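Local coordinates for protein luciferase-like monooxygenase (Streptomyces bottropensis, PDB 7BIP) that probably acts as a luciferase-like monooxygenase in the biosynthesis of the aromatic polyketide rishirilide, inserting oxygen into its substrate, at residues V78-F82 with E115-I121. Sequence-based numbering, arbitrary orientation.
Sequences VLPVF and EFTAFEI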
loop_
_atom_site.group_PDB
_atom_site.type_symbol
_atom_site.label_atom_id
_atom_site.label_comp_id
_atom_site.label_asym_id
_atom_site.label_seq_id
_atom_site.Cartn_x
_atom_site.Cartn_y
_atom_site.Cartn_z
ATOM N N VAL A 78 -5.363 8.300 -7.815
ATOM C CA VAL A 78 -5.203 8.679 -6.416
ATOM C C VAL A 78 -5.888 10.024 -6.189
ATOM O O VAL A 78 -6.011 10.857 -7.103
ATOM C CB VAL A 78 -3.724 8.732 -5.983
ATOM C CG1 VAL A 78 -3.090 7.340 -6.066
ATOM C CG2 VAL A 78 -2.957 9.746 -6.816
ATOM N N LEU A 79 -6.372 10.231 -4.964
ATOM C CA LEU A 79 -7.105 11.450 -4.621
ATOM C C LEU A 79 -6.270 12.306 -3.676
ATOM O O LEU A 79 -6.344 12.145 -2.449
ATOM C CB LEU A 79 -8.464 11.112 -3.998
ATOM C CG LEU A 79 -9.389 10.218 -4.840
ATOM C CD1 LEU A 79 -10.674 9.917 -4.062
ATOM C CD2 LEU A 79 -9.720 10.877 -6.177
ATOM N N PRO A 80 -5.470 13.243 -4.188
ATOM C CA PRO A 80 -4.600 14.020 -3.291
ATOM C C PRO A 80 -5.354 14.771 -2.208
ATOM O O PRO A 80 -4.773 15.025 -1.142
ATOM C CB PRO A 80 -3.865 14.979 -4.243
ATOM C CG PRO A 80 -4.561 14.878 -5.555
ATOM C CD PRO A 80 -5.226 13.550 -5.608
ATOM N N VAL A 81 -6.639 15.089 -2.421
ATOM C CA VAL A 81 -7.401 15.846 -1.429
ATOM C C VAL A 81 -7.497 15.103 -0.099
ATOM O O VAL A 81 -7.651 15.734 0.958
ATOM C CB VAL A 81 -8.796 16.206 -1.994
ATOM C CG1 VAL A 81 -9.675 14.968 -2.185
ATOM C CG2 VAL A 81 -9.496 17.233 -1.117
ATOM N N PHE A 82 -7.387 13.773 -0.108
ATOM C CA PHE A 82 -7.651 12.994 1.096
ATOM C C PHE A 82 -6.394 12.412 1.710
ATOM O O PHE A 82 -6.481 11.542 2.581
ATOM C CB PHE A 82 -8.641 11.863 0.807
ATOM C CG PHE A 82 -10.003 12.350 0.451
ATOM C CD1 PHE A 82 -10.537 13.459 1.083
ATOM C CD2 PHE A 82 -10.741 11.715 -0.534
ATOM C CE1 PHE A 82 -11.798 13.923 0.740
ATOM C CE2 PHE A 82 -12.002 12.169 -0.872
ATOM C CZ PHE A 82 -12.522 13.282 -0.242
ATOM N N GLU A 115 -17.488 11.071 0.917
ATOM C CA GLU A 115 -16.038 11.081 1.094
ATOM C C GLU A 115 -15.574 12.406 1.679
ATOM O O GLU A 115 -14.791 12.429 2.634
ATOM C CB GLU A 115 -15.326 10.788 -0.231
ATOM C CG GLU A 115 -15.575 9.376 -0.752
ATOM C CD GLU A 115 -14.993 9.119 -2.135
ATOM O OE1 GLU A 115 -14.638 10.095 -2.839
ATOM O OE2 GLU A 115 -14.924 7.931 -2.527
ATOM N N PHE A 116 -16.064 13.529 1.138
ATOM C CA PHE A 116 -15.692 14.835 1.681
ATOM C C PHE A 116 -16.153 14.989 3.126
ATOM O O PHE A 116 -15.411 15.501 3.979
ATOM C CB PHE A 116 -16.293 15.958 0.824
ATOM C CG PHE A 116 -15.539 16.224 -0.455
ATOM C CD1 PHE A 116 -14.447 17.082 -0.466
ATOM C CD2 PHE A 116 -15.940 15.630 -1.652
ATOM C CE1 PHE A 116 -13.753 17.331 -1.648
ATOM C CE2 PHE A 116 -15.259 15.880 -2.831
ATOM C CZ PHE A 116 -14.168 16.731 -2.831
ATOM N N THR A 117 -17.387 14.574 3.417
ATOM C CA THR A 117 -17.924 14.766 4.759
ATOM C C THR A 117 -17.134 13.962 5.781
ATOM O O THR A 117 -16.795 14.469 6.860
ATOM C CB THR A 117 -19.398 14.366 4.804
ATOM O OG1 THR A 117 -20.145 15.165 3.880
ATOM C CG2 THR A 117 -19.941 14.584 6.205
ATOM N N ALA A 118 -16.817 12.710 5.452
ATOM C CA ALA A 118 -16.152 11.839 6.415
ATOM C C ALA A 118 -14.739 12.313 6.720
ATOM O O ALA A 118 -14.280 12.223 7.864
ATOM C CB ALA A 118 -16.134 10.402 5.897
ATOM N N PHE A 119 -14.028 12.819 5.715
ATOM C CA PHE A 119 -12.685 13.332 5.952
ATOM C C PHE A 119 -12.694 14.779 6.426
ATOM O O PHE A 119 -11.624 15.333 6.696
ATOM C CB PHE A 119 -11.834 13.178 4.688
ATOM C CG PHE A 119 -11.348 11.773 4.454
ATOM C CD1 PHE A 119 -10.264 11.283 5.155
ATOM C CD2 PHE A 119 -11.969 10.945 3.521
ATOM C CE1 PHE A 119 -9.801 9.992 4.942
ATOM C CE2 PHE A 119 -11.507 9.648 3.295
ATOM C CZ PHE A 119 -10.424 9.173 4.013
ATOM N N GLU A 120 -13.879 15.374 6.577
ATOM C CA GLU A 120 -14.034 16.735 7.087
ATOM C C GLU A 120 -13.254 17.726 6.229
ATOM O O GLU A 120 -12.557 18.613 6.733
ATOM C CB GLU A 120 -13.620 16.830 8.561
ATOM C CG GLU A 120 -14.472 15.946 9.476
ATOM C CD GLU A 120 -14.007 15.999 10.919
ATOM O OE1 GLU A 120 -14.546 16.828 11.691
ATOM O OE2 GLU A 120 -13.097 15.224 11.281
ATOM N N ILE A 121 -13.366 17.563 4.914
ATOM C CA ILE A 121 -12.747 18.456 3.951
ATOM C C ILE A 121 -13.850 19.122 3.144
ATOM O O ILE A 121 -14.815 18.469 2.731
ATOM C CB ILE A 121 -11.767 17.701 3.028
ATOM C CG1 ILE A 121 -10.613 17.113 3.847
ATOM C CG2 ILE A 121 -11.293 18.609 1.883
ATOM C CD1 ILE A 121 -9.778 18.145 4.550
#
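Phe82 takes part in two different ring contacts at once: one face lies on Phe119 in an offset stack, while its far edge points into the face of Phe116. The stack is nearly parallel, planes 19° apart and centroids 4.8 Å from each other, with Phe119 CD2 toward the rim of the Phe82 ring. Against Phe116 the planes stand at 70°, and Phe82 CZ sits over the middle of that ring. Val81 suits its place by branching: CG1 covers the opposite face of Phe82, while CG2, anti to the backbone N, reaches Ile121 CG2 at 3.8 Å. Flat and wholly apolar, a phenylalanine suits a slot lined by rings and branched aliphatics; an alanine here would probably open a gap between Phe119 and Val81 and leave the Phe116 face without its edge partner. Glu115 is long enough to lay CB 3.7 Å from Phe82 CE2 and still deliver its carboxylate, at 86° to the ring, to partners beyond, OE2 being hydrogen-bonded to His45 ND1 and to Tyr46 N. The Schellman motif at Glu120 ends the helix, with Ile121 N bonded to Phe116 O. The contact thus joins the loop between strand 72-78 and helix 85-98 of the TIM barrel to helix 113-119, with helix 126-142 packing on Val81, Phe116 and Ile121, and His84 of the second subunit meeting Phe119 edge-to-face.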